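PDB 1O5J: divalent-cation tolerance protein CutA from Thermotoga maritima, which probably helps cells withstand heavy metals, binds copper ions and assembles as a homotrimer. Local coordinates for residues Arg37-Cys41 and Trp107-Leu113. Residue numbers count along the deposited sequence, not the author numbering.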
loop_
_atom_site.group_PDB
_atom_site.type_symbol
_atom_site.label_atom_id
_atom_site.label_comp_id
_atom_site.label_asym_id
_atom_site.label_seq_id
_atom_site.Cartn_x
_atom_site.Cartn_y
_atom_site.Cartn_z
ATOM N N ARG A 37 -9.006 20.755 -3.731
ATOM C CA ARG A 37 -8.250 20.827 -2.470
ATOM C C ARG A 37 -8.692 19.802 -1.448
ATOM O O ARG A 37 -8.721 20.061 -0.237
ATOM C CB ARG A 37 -8.337 22.240 -1.882
ATOM C CG ARG A 37 -7.807 23.294 -2.818
ATOM C CD ARG A 37 -6.296 23.307 -2.937
ATOM N NE ARG A 37 -5.650 23.940 -1.784
ATOM C CZ ARG A 37 -4.328 23.971 -1.568
ATOM N NH1 ARG A 37 -3.844 24.566 -0.478
ATOM N NH2 ARG A 37 -3.482 23.407 -2.419
ATOM N N LEU A 38 -9.050 18.625 -1.938
ATOM C CA LEU A 38 -9.545 17.568 -1.092
ATOM C C LEU A 38 -8.448 16.562 -0.708
ATOM O O LEU A 38 -8.658 15.750 0.173
ATOM C CB LEU A 38 -10.676 16.843 -1.825
ATOM C CG LEU A 38 -11.964 17.624 -1.987
ATOM C CD1 LEU A 38 -13.070 16.806 -2.705
ATOM C CD2 LEU A 38 -12.431 18.072 -0.641
ATOM N N ILE A 39 -7.320 16.598 -1.424
ATOM C CA ILE A 39 -6.141 15.800 -1.149
ATOM C C ILE A 39 -4.929 16.709 -1.312
ATOM O O ILE A 39 -4.994 17.764 -1.948
ATOM C CB ILE A 39 -6.055 14.585 -2.110
ATOM C CG1 ILE A 39 -5.693 15.043 -3.531
ATOM C CG2 ILE A 39 -7.384 13.744 -2.081
ATOM C CD1 ILE A 39 -5.477 13.889 -4.492
ATOM N N ALA A 40 -3.826 16.307 -0.717
ATOM C CA ALA A 40 -2.558 17.018 -0.835
ATOM C C ALA A 40 -1.700 16.379 -1.920
ATOM O O ALA A 40 -0.842 17.038 -2.516
ATOM C CB ALA A 40 -1.797 16.911 0.491
ATOM N N CYS A 41 -1.886 15.087 -2.130
ATOM C CA CYS A 41 -1.009 14.348 -3.016
ATOM C C CYS A 41 -1.724 13.082 -3.442
ATOM O O CYS A 41 -2.547 12.588 -2.703
ATOM C CB CYS A 41 0.296 14.004 -2.242
ATOM S SG CYS A 41 1.487 13.164 -3.270
ATOM N N TRP A 107 2.988 20.313 5.818
ATOM C CA TRP A 107 2.792 20.552 4.402
ATOM C C TRP A 107 1.455 19.963 3.933
ATOM O O TRP A 107 0.757 20.595 3.153
ATOM C CB TRP A 107 3.967 19.938 3.625
ATOM C CG TRP A 107 3.820 20.004 2.157
ATOM C CD1 TRP A 107 4.212 21.027 1.377
ATOM C CD2 TRP A 107 3.234 19.021 1.273
ATOM N NE1 TRP A 107 3.920 20.756 0.065
ATOM C CE2 TRP A 107 3.304 19.540 -0.023
ATOM C CE3 TRP A 107 2.633 17.778 1.456
ATOM C CZ2 TRP A 107 2.833 18.853 -1.135
ATOM C CZ3 TRP A 107 2.130 17.116 0.380
ATOM C CH2 TRP A 107 2.247 17.644 -0.922
ATOM N N LEU A 108 1.106 18.758 4.410
ATOM C CA LEU A 108 -0.225 18.159 4.130
ATOM C C LEU A 108 -1.364 19.089 4.499
ATOM O O LEU A 108 -2.289 19.339 3.715
ATOM C CB LEU A 108 -0.433 16.826 4.883
ATOM C CG LEU A 108 0.276 15.571 4.350
ATOM C CD1 LEU A 108 0.209 14.385 5.363
ATOM C CD2 LEU A 108 -0.337 15.140 3.003
ATOM N N ARG A 109 -1.302 19.596 5.714
ATOM C CA ARG A 109 -2.343 20.446 6.216
ATOM C C ARG A 109 -2.483 21.705 5.382
ATOM O O ARG A 109 -3.584 22.090 5.012
ATOM C CB ARG A 109 -2.021 20.824 7.652
ATOM C CG ARG A 109 -3.149 21.546 8.335
ATOM C CD ARG A 109 -2.972 21.576 9.806
ATOM N NE ARG A 109 -1.656 22.097 10.143
ATOM C CZ ARG A 109 -0.636 21.388 10.627
ATOM N NH1 ARG A 109 -0.731 20.080 10.863
ATOM N NH2 ARG A 109 0.502 22.014 10.898
ATOM N N GLU A 110 -1.357 22.353 5.106
ATOM C CA GLU A 110 -1.336 23.557 4.263
ATOM C C GLU A 110 -1.897 23.302 2.849
ATOM O O GLU A 110 -2.586 24.157 2.295
ATOM C CB GLU A 110 0.099 24.090 4.166
ATOM C CG GLU A 110 0.690 24.502 5.515
ATOM C CD GLU A 110 2.210 24.687 5.496
ATOM O OE1 GLU A 110 2.906 24.250 4.526
ATOM O OE2 GLU A 110 2.724 25.279 6.483
ATOM N N SER A 111 -1.618 22.122 2.285
ATOM C CA SER A 111 -1.996 21.788 0.913
ATOM C C SER A 111 -3.484 21.584 0.715
ATOM O O SER A 111 -3.933 21.564 -0.429
ATOM C CB SER A 111 -1.289 20.522 0.435
ATOM O OG SER A 111 0.123 20.682 0.424
ATOM N N VAL A 112 -4.234 21.362 1.794
ATOM C CA VAL A 112 -5.682 21.142 1.679
ATOM C C VAL A 112 -6.508 22.244 2.323
ATOM O O VAL A 112 -7.731 22.225 2.215
ATOM C CB VAL A 112 -6.143 19.768 2.235
ATOM C CG1 VAL A 112 -5.528 18.635 1.440
ATOM C CG2 VAL A 112 -5.833 19.619 3.720
ATOM N N LEU A 113 -5.855 23.201 2.975
ATOM C CA LEU A 113 -6.558 24.371 3.507
ATOM C C LEU A 113 -7.331 25.096 2.385
ATOM O O LEU A 113 -8.176 25.981 2.644
ATOM C CB LEU A 113 -5.580 25.342 4.197
ATOM C CG LEU A 113 -6.157 26.655 4.727
ATOM C CD1 LEU A 113 -7.329 26.457 5.719
ATOM C CD2 LEU A 113 -5.067 27.510 5.365
ATOM O OXT LEU A 113 -7.126 24.811 1.194
HETATM O O HOH W 1 -5.050 20.189 -2.478
#
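Trp107 opens the contact from the C-terminal helix 102-112 of this GlnB-like CutA fold: its ring reaches the start of strand 41-53, with CZ3 3.9 Å from Ala40 CB and Cys41 CB near the ring plane, 4.3 Å from CH2. The same indole packs on Tyr51 of a second subunit, whose strand pairs antiparallel with Cys41, so the contact borders the trimer interface. One residue on, Leu108 CD2 lies 3.4 Å from Ala40 CB, and Ser111 CB follows at 3.6 Å; the Ala40 methyl thus packs within one helical turn. Ser111 OG donates back to Trp107 O (2.8 Å), using the hydroxyl proton on the helix's own backbone. A water donates to Ser111 O (2.7 Å) and Ile39 O (2.5 Å), bridging two acceptors. Val112 CG1 then fits against the loop backbone, 3.4 Å from Ile39 C and 3.6 Å from Ala40 N. At the chain end, Leu113 OXT receives a weak hydrogen bond from Arg37 NE, part of a salt bridge (3.4 Å, N-H...O angle 155°); Arg37, with phi 61°, closes helix 23-35 in a Schellman motif and makes a cation-pi contact with Trp52 of the second subunit. The chemistry is therefore mixed: apolar around Ala40, water-bridged between carbonyls, and weakly ionic at the carboxylate.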